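Local coordinates for protein phosphodiesterase (Salpingoeca rosetta, PDB 7D7P) that belongs to the cyclic nucleotide phosphodiesterase family of the HD superfamily and has a largely helical fold holding a zinc ion and a magnesium ion, at residues K310-F315 with A346-I351. Numbering follows the deposited sequence.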
ATOM      1  N   LYS A 310      -6.302  10.167  -6.458  1.00 22.32           N
ATOM      2  CA  LYS A 310      -5.686   8.927  -6.923  1.00 19.91           C
ATOM      3  C   LYS A 310      -4.168   9.053  -6.987  1.00 31.01           C
ATOM      4  O   LYS A 310      -3.444   8.109  -6.649  1.00 26.02           O
ATOM      5  CB  LYS A 310      -6.255   8.540  -8.288  1.00 28.98           C
ATOM      6  N   GLY A 311      -3.667  10.213  -7.418  1.00 23.39           N
ATOM      7  CA  GLY A 311      -2.228  10.408  -7.469  1.00 17.90           C
ATOM      8  C   GLY A 311      -1.597  10.475  -6.090  1.00 30.41           C
ATOM      9  O   GLY A 311      -0.483   9.984  -5.883  1.00 29.14           O
ATOM     10  N   GLU A 312      -2.297  11.079  -5.128  1.00 23.26           N
ATOM     11  CA  GLU A 312      -1.762  11.182  -3.774  1.00 30.67           C
ATOM     12  C   GLU A 312      -1.716   9.821  -3.090  1.00 29.37           C
ATOM     13  O   GLU A 312      -0.765   9.520  -2.358  1.00 22.30           O
ATOM     14  CB  GLU A 312      -2.596  12.163  -2.951  1.00 22.74           C
ATOM     15  CG  GLU A 312      -2.266  13.622  -3.200  1.00 27.60           C
ATOM     16  CD  GLU A 312      -0.856  13.978  -2.772  1.00 33.93           C
ATOM     17  OE1 GLU A 312      -0.053  14.364  -3.645  1.00 41.50           O
ATOM     18  OE2 GLU A 312      -0.553  13.869  -1.565  1.00 32.64           O
ATOM     19  N   ILE A 313      -2.736   8.989  -3.310  1.00 24.35           N
ATOM     20  CA  ILE A 313      -2.758   7.657  -2.706  1.00 28.65           C
ATOM     21  C   ILE A 313      -1.572   6.835  -3.193  1.00 27.44           C
ATOM     22  O   ILE A 313      -0.886   6.174  -2.404  1.00 24.94           O
ATOM     23  CB  ILE A 313      -4.093   6.953  -3.006  1.00 22.49           C
ATOM     24  CG1 ILE A 313      -5.249   7.686  -2.325  1.00 28.90           C
ATOM     25  CG2 ILE A 313      -4.042   5.501  -2.557  1.00 27.69           C
ATOM     26  CD1 ILE A 313      -6.604   7.334  -2.891  1.00 26.77           C
ATOM     27  N   GLY A 314      -1.309   6.867  -4.500  1.00 26.20           N
ATOM     28  CA  GLY A 314      -0.176   6.126  -5.032  1.00 24.79           C
ATOM     29  C   GLY A 314       1.158   6.690  -4.579  1.00 28.85           C
ATOM     30  O   GLY A 314       2.082   5.938  -4.258  1.00 28.43           O
ATOM     31  N   PHE A 315       1.275   8.019  -4.544  1.00 23.81           N
ATOM     32  CA  PHE A 315       2.529   8.641  -4.126  1.00 32.10           C
ATOM     33  C   PHE A 315       2.822   8.360  -2.658  1.00 23.24           C
ATOM     34  O   PHE A 315       3.978   8.148  -2.278  1.00 24.91           O
ATOM     35  CB  PHE A 315       2.474  10.146  -4.389  1.00 25.88           C
ATOM     36  CG  PHE A 315       3.748  10.868  -4.060  1.00 37.13           C
ATOM     37  CD1 PHE A 315       4.923  10.572  -4.733  1.00 34.52           C
ATOM     38  CD2 PHE A 315       3.768  11.852  -3.086  1.00 30.04           C
ATOM     39  CE1 PHE A 315       6.098  11.240  -4.435  1.00 38.58           C
ATOM     40  CE2 PHE A 315       4.939  12.527  -2.784  1.00 41.27           C
ATOM     41  CZ  PHE A 315       6.106  12.218  -3.456  1.00 30.11           C
ATOM     42  N   ALA A 346      -5.811   8.180   4.623  1.00 26.33           N
ATOM     43  CA  ALA A 346      -7.208   7.813   4.829  1.00 30.36           C
ATOM     44  C   ALA A 346      -8.154   8.870   4.275  1.00 33.16           C
ATOM     45  O   ALA A 346      -9.245   8.538   3.797  1.00 29.42           O
ATOM     46  CB  ALA A 346      -7.478   7.589   6.317  1.00 25.66           C
ATOM     47  N   GLU A 347      -7.754  10.142   4.323  1.00 28.42           N
ATOM     48  CA  GLU A 347      -8.602  11.200   3.785  1.00 24.93           C
ATOM     49  C   GLU A 347      -8.664  11.139   2.264  1.00 28.06           C
ATOM     50  O   GLU A 347      -9.747  11.254   1.677  1.00 31.76           O
ATOM     51  CB  GLU A 347      -8.096  12.566   4.251  1.00 28.77           C
ATOM     52  CG  GLU A 347      -9.172  13.633   4.311  1.00 45.09           C
ATOM     53  CD  GLU A 347     -10.053  13.499   5.538  1.00 52.10           C
ATOM     54  OE1 GLU A 347      -9.535  13.654   6.666  1.00 52.90           O
ATOM     55  OE2 GLU A 347     -11.262  13.235   5.373  1.00 49.91           O
ATOM     56  N   TRP A 348      -7.515  10.958   1.607  1.00 23.42           N
ATOM     57  CA  TRP A 348      -7.509  10.863   0.150  1.00 20.18           C
ATOM     58  C   TRP A 348      -8.311   9.657  -0.328  1.00 27.50           C
ATOM     59  O   TRP A 348      -8.992   9.722  -1.358  1.00 22.91           O
ATOM     60  CB  TRP A 348      -6.073  10.789  -0.369  1.00 25.61           C
ATOM     61  CG  TRP A 348      -5.303  12.080  -0.258  1.00 24.51           C
ATOM     62  CD1 TRP A 348      -4.192  12.309   0.503  1.00 24.43           C
ATOM     63  CD2 TRP A 348      -5.584  13.312  -0.937  1.00 23.83           C
ATOM     64  NE1 TRP A 348      -3.766  13.607   0.342  1.00 22.55           N
ATOM     65  CE2 TRP A 348      -4.602  14.242  -0.538  1.00 21.56           C
ATOM     66  CE3 TRP A 348      -6.569  13.719  -1.841  1.00 22.38           C
ATOM     67  CZ2 TRP A 348      -4.578  15.554  -1.011  1.00 25.80           C
ATOM     68  CZ3 TRP A 348      -6.542  15.021  -2.313  1.00 28.50           C
ATOM     69  CH2 TRP A 348      -5.553  15.922  -1.895  1.00 22.93           C
ATOM     70  N   LYS A 349      -8.246   8.546   0.413  1.00 26.89           N
ATOM     71  CA  LYS A 349      -9.002   7.357   0.035  1.00 29.17           C
ATOM     72  C   LYS A 349     -10.503   7.569   0.187  1.00 27.97           C
ATOM     73  O   LYS A 349     -11.288   6.998  -0.577  1.00 32.30           O
ATOM     74  CB  LYS A 349      -8.544   6.157   0.864  1.00 23.81           C
ATOM     75  CG  LYS A 349      -7.148   5.661   0.508  1.00 25.27           C
ATOM     76  CD  LYS A 349      -6.724   4.498   1.387  1.00 30.17           C
ATOM     77  CE  LYS A 349      -7.609   3.283   1.167  1.00 40.87           C
ATOM     78  NZ  LYS A 349      -7.183   2.132   2.008  1.00 42.47           N
ATOM     79  N   ALA A 350     -10.922   8.381   1.162  1.00 29.44           N
ATOM     80  CA  ALA A 350     -12.337   8.712   1.283  1.00 28.95           C
ATOM     81  C   ALA A 350     -12.814   9.535   0.091  1.00 37.21           C
ATOM     82  O   ALA A 350     -13.935   9.343  -0.396  1.00 32.01           O
ATOM     83  CB  ALA A 350     -12.594   9.460   2.589  1.00 27.11           C
ATOM     84  N   ILE A 351     -11.973  10.452  -0.394  1.00 28.50           N
ATOM     85  CA  ILE A 351     -12.332  11.248  -1.564  1.00 32.97           C
ATOM     86  C   ILE A 351     -12.396  10.373  -2.809  1.00 33.03           C
ATOM     87  O   ILE A 351     -13.321  10.493  -3.622  1.00 30.86           O
ATOM     88  CB  ILE A 351     -11.337  12.411  -1.742  1.00 31.10           C
ATOM     89  CG1 ILE A 351     -11.389  13.342  -0.531  1.00 23.25           C
ATOM     90  CG2 ILE A 351     -11.622  13.173  -3.033  1.00 26.38           C
ATOM     91  CD1 ILE A 351     -10.308  14.398  -0.529  1.00 29.03           C
TER
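With chi1 of -80° in Glu312 and -72° in Trp348, each side chain starts out beside its own backbone N, and the two meet so that the carboxylate-bearing chain lies over a face of the indole. Glu312 CB sits 3.6 Å from the centroid of the five-membered ring of Trp348, almost exactly on its normal, a CH-pi contact, while the same chi1 sets CG toward the rim, 3.6 Å from Trp348 CE2. Glutamate suits this place because its methylenes lie over one indole face while a bend at chi2 turns the carboxylate, inclined 56° to the ring, to a polar neighbour: OE2 makes a weak hydrogen bond to Asn271 ND2, and Asn271 OD1 accepts the hydrogen bond from Trp348 NE1. In this all-helical phosphodiesterase fold, segments 310-315 and 346-351, on helices 305-330 and 336-359, run roughly antiparallel, axes 9.0 Å apart at closest approach, and the indole reaches helix 268-291, meeting Phe268 edge to face. Towards the more exposed flank, branched Ile313 packs against the facing helix: CG1 lies 3.8 Å from Trp348 CB, and CD1 approaches Lys349 CA at 3.8 Å. Lysine fits this border, since its CG packs 3.8 Å from Ile313 CD1 while the chain's end leads away from 310-315.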